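Local structure of esterase (Alcaligenes sp., 1QLW) at residues 186-191 against 216-221; 211-216 against 224-229. The protein probably hydrolyses carboxylic esters, as a bacterial esterase of the alpha/beta hydrolase fold. All blocks are in the same frame, centred on the assembly; numbering follows the deposited sequence.

Contact 1 of 2, residues 186-191 against 216-221; sequences TVANLS and AAMNPK
Where helix 211-218 ends and the chain turns back toward strand 223-229, M218 and N219 lean on the side of helix 185-197, meeting V187, A188 and S191. M218 does the apolar work. Its chain runs out extended as far as SD and then bends at chi3 (-62°), so that CE turns in to V187 while SD stays over A188. The methyl CE touches CG1 of V187 at 3.8 Å, and SD lies 3.9 Å from CA of A188, with the A188 methyl group close beside it.

One turn further along helix 185-197 the contact becomes polar. S191 carries OG anti to its own backbone N (chi1 171°), directing the hydroxyl across to the departing chain, and OG packs against CB of N219 at 3.8 Å. The same hydroxyl donates to a water, with S191 OG 2.7 Å from the water oxygen. That water spends its two protons on the second segment: one goes to N219 O at 2.7 Å, the other to K221 O at 2.8 Å. N219, the first residue to leave helical geometry, also closes an Asx turn, in which K221 N reaches N219 OD1 at 3.0 Å and 165°, from above the plane of the side-chain carbonyl.

Three bonds thus hold the water: it gives both carbonyls of the turn a donor, and S191 in turn gives the water one. The two segments therefore join by thioether packing at one end and a single water bridge at the other.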
loop_
_atom_site.group_PDB
_atom_site.type_symbol
_atom_site.label_atom_id
_atom_site.label_comp_id
_atom_site.label_asym_id
_atom_site.label_seq_id
_atom_site.Cartn_x
_atom_site.Cartn_y
_atom_site.Cartn_z
ATOM N N THR A 186 15.512 -0.584 3.143
ATOM C CA THR A 186 14.818 -1.864 3.179
ATOM C C THR A 186 15.739 -2.973 3.667
ATOM O O THR A 186 15.286 -3.912 4.318
ATOM C CB THR A 186 14.263 -2.201 1.783
ATOM O OG1 THR A 186 13.389 -1.161 1.328
ATOM C CG2 THR A 186 13.500 -3.497 1.774
ATOM N N VAL A 187 17.013 -2.931 3.295
ATOM C CA VAL A 187 17.956 -3.993 3.656
ATOM C C VAL A 187 18.051 -4.201 5.148
ATOM O O VAL A 187 17.913 -5.338 5.632
ATOM C CB VAL A 187 19.322 -3.662 3.023
ATOM C CG1 VAL A 187 20.408 -4.586 3.573
ATOM C CG2 VAL A 187 19.231 -3.792 1.501
ATOM N N ALA A 188 18.291 -3.128 5.923
ATOM C CA ALA A 188 18.345 -3.277 7.364
ATOM C C ALA A 188 16.998 -3.708 7.931
ATOM O O ALA A 188 16.926 -4.462 8.896
ATOM C CB ALA A 188 18.762 -1.973 8.014
ATOM N N ASN A 189 15.905 -3.207 7.359
ATOM C CA ASN A 189 14.577 -3.596 7.827
ATOM C C ASN A 189 14.300 -5.069 7.582
ATOM O O ASN A 189 13.637 -5.712 8.404
ATOM C CB ASN A 189 13.517 -2.705 7.188
ATOM C CG ASN A 189 13.572 -1.297 7.758
ATOM O OD1 ASN A 189 13.907 -1.115 8.921
ATOM N ND2 ASN A 189 13.219 -0.331 6.928
ATOM N N LEU A 190 14.815 -5.633 6.480
ATOM C CA LEU A 190 14.635 -7.064 6.250
ATOM C C LEU A 190 15.385 -7.874 7.309
ATOM O O LEU A 190 14.906 -8.950 7.676
ATOM C CB LEU A 190 15.099 -7.458 4.856
ATOM C CG LEU A 190 14.194 -6.941 3.726
ATOM C CD1 LEU A 190 14.907 -7.120 2.390
ATOM C CD2 LEU A 190 12.859 -7.651 3.721
ATOM N N SER A 191 16.529 -7.391 7.797
ATOM C CA SER A 191 17.214 -8.108 8.875
ATOM C C SER A 191 16.363 -8.073 10.138
ATOM O O SER A 191 16.175 -9.095 10.793
ATOM C CB SER A 191 18.574 -7.484 9.151
ATOM O OG SER A 191 19.147 -8.039 10.319
ATOM N N ALA A 216 21.921 -10.409 4.414
ATOM C CA ALA A 216 22.651 -11.522 4.992
ATOM C C ALA A 216 24.087 -11.166 5.332
ATOM O O ALA A 216 24.618 -11.643 6.341
ATOM C CB ALA A 216 22.581 -12.726 4.064
ATOM N N ALA A 217 24.717 -10.334 4.501
ATOM C CA ALA A 217 26.079 -9.889 4.799
ATOM C C ALA A 217 26.089 -9.024 6.055
ATOM O O ALA A 217 27.030 -9.090 6.864
ATOM C CB ALA A 217 26.653 -9.125 3.625
ATOM N N MET A 218 25.065 -8.192 6.254
ATOM C CA MET A 218 24.983 -7.346 7.441
ATOM C C MET A 218 24.776 -8.200 8.690
ATOM O O MET A 218 25.418 -7.995 9.723
ATOM C CB MET A 218 23.860 -6.342 7.245
ATOM C CG MET A 218 23.590 -5.370 8.372
ATOM S SD MET A 218 22.014 -4.493 8.156
ATOM C CE MET A 218 22.368 -3.639 6.631
ATOM N N ASN A 219 23.885 -9.174 8.597
ATOM C CA ASN A 219 23.574 -10.071 9.712
ATOM C C ASN A 219 22.846 -11.283 9.155
ATOM O O ASN A 219 21.755 -11.133 8.603
ATOM C CB ASN A 219 22.700 -9.313 10.710
ATOM C CG ASN A 219 22.481 -10.078 11.987
ATOM O OD1 ASN A 219 22.726 -11.292 12.022
ATOM N ND2 ASN A 219 22.077 -9.415 13.065
ATOM N N PRO A 220 23.417 -12.484 9.232
ATOM C CA PRO A 220 22.774 -13.653 8.666
ATOM C C PRO A 220 21.616 -14.183 9.498
ATOM O O PRO A 220 20.904 -15.094 9.042
ATOM C CB PRO A 220 23.907 -14.675 8.600
ATOM C CG PRO A 220 24.791 -14.287 9.732
ATOM C CD PRO A 220 24.757 -12.773 9.796
ATOM N N LYS A 221 21.415 -13.690 10.709
ATOM C CA LYS A 221 20.420 -14.240 11.610
ATOM C C LYS A 221 19.014 -14.200 11.029
ATOM O O LYS A 221 18.522 -13.181 10.573
ATOM C CB LYS A 221 20.441 -13.512 12.953
ATOM C CG LYS A 221 19.496 -14.082 14.000
ATOM C CD LYS A 221 19.754 -13.468 15.368
ATOM C CE LYS A 221 18.878 -14.129 16.421
ATOM N NZ LYS A 221 18.802 -15.601 16.217
HETATM O O HOH W 1 19.304 -10.670 9.676
#

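Contact 2 of 2, residues 211-216 against 224-229; sequences YPFQTA and TAIVSV
P212, in the first turn of helix 211-218, sets its ring obliquely across I226 of strand 223-229, with P212 CB 3.7 Å from I226 CG2. Its carbonyl oxygen adds a second touch: P212 O lies 3.7 Å from I226 CD1 while also accepting the helical bond from A216 N. The two branches of I226 are thus spread over one proline, CG2 on the ring and CD1 beside the carbonyl.

F213 comes next. With CG anti to the carbonyl carbon (chi1 -57°), its ring reaches in toward the strand and offers one face to the same isoleucine. I226 CG2 sits over that face, 4.1 Å from the centroid of the F213 ring and 28° off the normal, a CH-pi contact. At one side of the ring, F213 CD1 meets I226 CD1 at 3.8 Å; at the other, CE2 comes to 4.0 Å from S228 CB. The S228 hydroxyl has its polar partner in G209 O, and the F213 ring also makes an edge-to-face pair with F272. With an alanine at F213, I226 CG2 would probably lose its aromatic cover, a gap would be left beside S228, and F272 would lose its ring partner.

A216, a turn after P212, closes the patch, its CB 4.5 Å from I226 CD1.

All of these groups are buried, and I226 is the hub, gripped by proline, phenylalanine and alanine from one helix. The axes of segments 211-216 and 224-229 approach to 9.1 Å, at 151° between their directions, so the helix runs nearly antiparallel to the strand, as it should between the parallel strands 200-205 and 223-229: this is the beta-alpha-beta crossover on which alpha/beta hydrolases are built.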
loop_
_atom_site.group_PDB
_atom_site.type_symbol
_atom_site.label_atom_id
_atom_site.label_comp_id
_atom_site.label_asym_id
_atom_site.label_seq_id
_atom_site.Cartn_x
_atom_site.Cartn_y
_atom_site.Cartn_z
ATOM N N TYR A 211 19.008 -7.067 -2.467
ATOM C CA TYR A 211 18.724 -6.788 -1.063
ATOM C C TYR A 211 18.948 -7.935 -0.111
ATOM O O TYR A 211 19.616 -7.736 0.906
ATOM C CB TYR A 211 17.329 -6.203 -0.832
ATOM C CG TYR A 211 16.997 -4.852 -1.402
ATOM C CD1 TYR A 211 17.868 -4.049 -2.127
ATOM C CD2 TYR A 211 15.724 -4.329 -1.152
ATOM C CE1 TYR A 211 17.459 -2.822 -2.630
ATOM C CE2 TYR A 211 15.312 -3.105 -1.627
ATOM C CZ TYR A 211 16.190 -2.345 -2.375
ATOM O OH TYR A 211 15.836 -1.122 -2.899
ATOM N N PRO A 212 18.396 -9.121 -0.352
ATOM C CA PRO A 212 18.566 -10.194 0.635
ATOM C C PRO A 212 20.007 -10.558 0.887
ATOM O O PRO A 212 20.357 -10.971 1.994
ATOM C CB PRO A 212 17.777 -11.365 0.070
ATOM C CG PRO A 212 16.903 -10.806 -0.963
ATOM C CD PRO A 212 17.483 -9.508 -1.442
ATOM N N PHE A 213 20.833 -10.464 -0.152
ATOM C CA PHE A 213 22.248 -10.765 -0.014
ATOM C C PHE A 213 22.954 -9.719 0.831
ATOM O O PHE A 213 23.844 -10.035 1.614
ATOM C CB PHE A 213 22.899 -10.869 -1.398
ATOM C CG PHE A 213 22.246 -11.888 -2.286
ATOM C CD1 PHE A 213 22.451 -13.247 -2.088
ATOM C CD2 PHE A 213 21.416 -11.496 -3.312
ATOM C CE1 PHE A 213 21.855 -14.187 -2.916
ATOM C CE2 PHE A 213 20.823 -12.414 -4.154
ATOM C CZ PHE A 213 21.045 -13.768 -3.950
ATOM N N GLN A 214 22.576 -8.437 0.648
ATOM C CA GLN A 214 23.105 -7.383 1.497
ATOM C C GLN A 214 22.609 -7.555 2.927
ATOM O O GLN A 214 23.354 -7.309 3.885
ATOM C CB GLN A 214 22.708 -6.015 0.929
ATOM C CG GLN A 214 23.383 -5.756 -0.400
ATOM C CD GLN A 214 22.933 -4.501 -1.097
ATOM O OE1 GLN A 214 21.837 -3.991 -0.835
ATOM N NE2 GLN A 214 23.731 -3.978 -2.012
ATOM N N THR A 215 21.366 -7.968 3.124
ATOM C CA THR A 215 20.844 -8.215 4.467
ATOM C C THR A 215 21.688 -9.300 5.127
ATOM O O THR A 215 22.125 -9.130 6.273
ATOM C CB THR A 215 19.376 -8.645 4.395
ATOM O OG1 THR A 215 18.604 -7.598 3.784
ATOM C CG2 THR A 215 18.813 -8.936 5.771
ATOM N N ALA A 216 21.921 -10.409 4.414
ATOM C CA ALA A 216 22.651 -11.522 4.992
ATOM C C ALA A 216 24.087 -11.166 5.332
ATOM O O ALA A 216 24.618 -11.643 6.341
ATOM C CB ALA A 216 22.581 -12.726 4.064
ATOM N N THR A 224 16.808 -17.918 6.163
ATOM C CA THR A 224 16.820 -19.361 5.942
ATOM C C THR A 224 17.281 -19.716 4.546
ATOM O O THR A 224 18.008 -20.694 4.368
ATOM C CB THR A 224 15.386 -19.885 6.196
ATOM O OG1 THR A 224 14.946 -19.445 7.485
ATOM C CG2 THR A 224 15.322 -21.392 6.082
ATOM N N ALA A 225 16.854 -18.941 3.577
ATOM C CA ALA A 225 17.166 -19.168 2.185
ATOM C C ALA A 225 16.848 -17.882 1.423
ATOM O O ALA A 225 16.101 -17.044 1.933
ATOM C CB ALA A 225 16.352 -20.318 1.598
ATOM N N ILE A 226 17.420 -17.747 0.239
ATOM C CA ILE A 226 17.186 -16.585 -0.609
ATOM C C ILE A 226 16.768 -17.050 -1.992
ATOM O O ILE A 226 17.450 -17.893 -2.570
ATOM C CB ILE A 226 18.430 -15.681 -0.698
ATOM C CG1 ILE A 226 18.811 -15.142 0.676
ATOM C CG2 ILE A 226 18.253 -14.600 -1.743
ATOM C CD1 ILE A 226 20.160 -14.478 0.731
ATOM N N VAL A 227 15.702 -16.443 -2.497
ATOM C CA VAL A 227 15.249 -16.622 -3.861
ATOM C C VAL A 227 15.271 -15.242 -4.524
ATOM O O VAL A 227 14.660 -14.324 -3.979
ATOM C CB VAL A 227 13.855 -17.244 -3.971
ATOM C CG1 VAL A 227 13.405 -17.353 -5.422
ATOM C CG2 VAL A 227 13.792 -18.591 -3.260
ATOM N N SER A 228 15.970 -15.092 -5.637
ATOM C CA SER A 228 16.043 -13.782 -6.297
ATOM C C SER A 228 15.585 -13.968 -7.737
ATOM O O SER A 228 16.211 -14.725 -8.481
ATOM C CB SER A 228 17.464 -13.249 -6.142
ATOM O OG SER A 228 17.689 -11.948 -6.598
ATOM N N VAL A 229 14.520 -13.273 -8.112
ATOM C CA VAL A 229 13.953 -13.330 -9.454
ATOM C C VAL A 229 14.534 -12.213 -10.309
ATOM O O VAL A 229 14.313 -11.028 -9.992
ATOM C CB VAL A 229 12.421 -13.233 -9.389
ATOM C CG1 VAL A 229 11.865 -13.271 -10.799
ATOM C CG2 VAL A 229 11.870 -14.360 -8.534
#

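Both contacts use helix 211-218, whose two sides meet different neighbours: strand 223-229 in contact 2, helix 185-197 in contact 1. Their centres are about 9 Å apart; A216 lies in both, though it touches only in contact 2. T215 joins them: its OG1 probably hydrogen-bonds to V187 O at 3.0 Å, and its CG2 packs 3.4 Å from S191 N. Contact 2 is wholly buried, whereas contact 1 reaches the surface at M218. In alpha/beta hydrolases the nucleophile elbow lies between a strand and helix placed like 200-205 and 211-218; here the Ser-His-Ser-Gln-Ser-Gly sequence from the strand's end into the turn is consistent with that, so contact 2 probably packs just behind the active site.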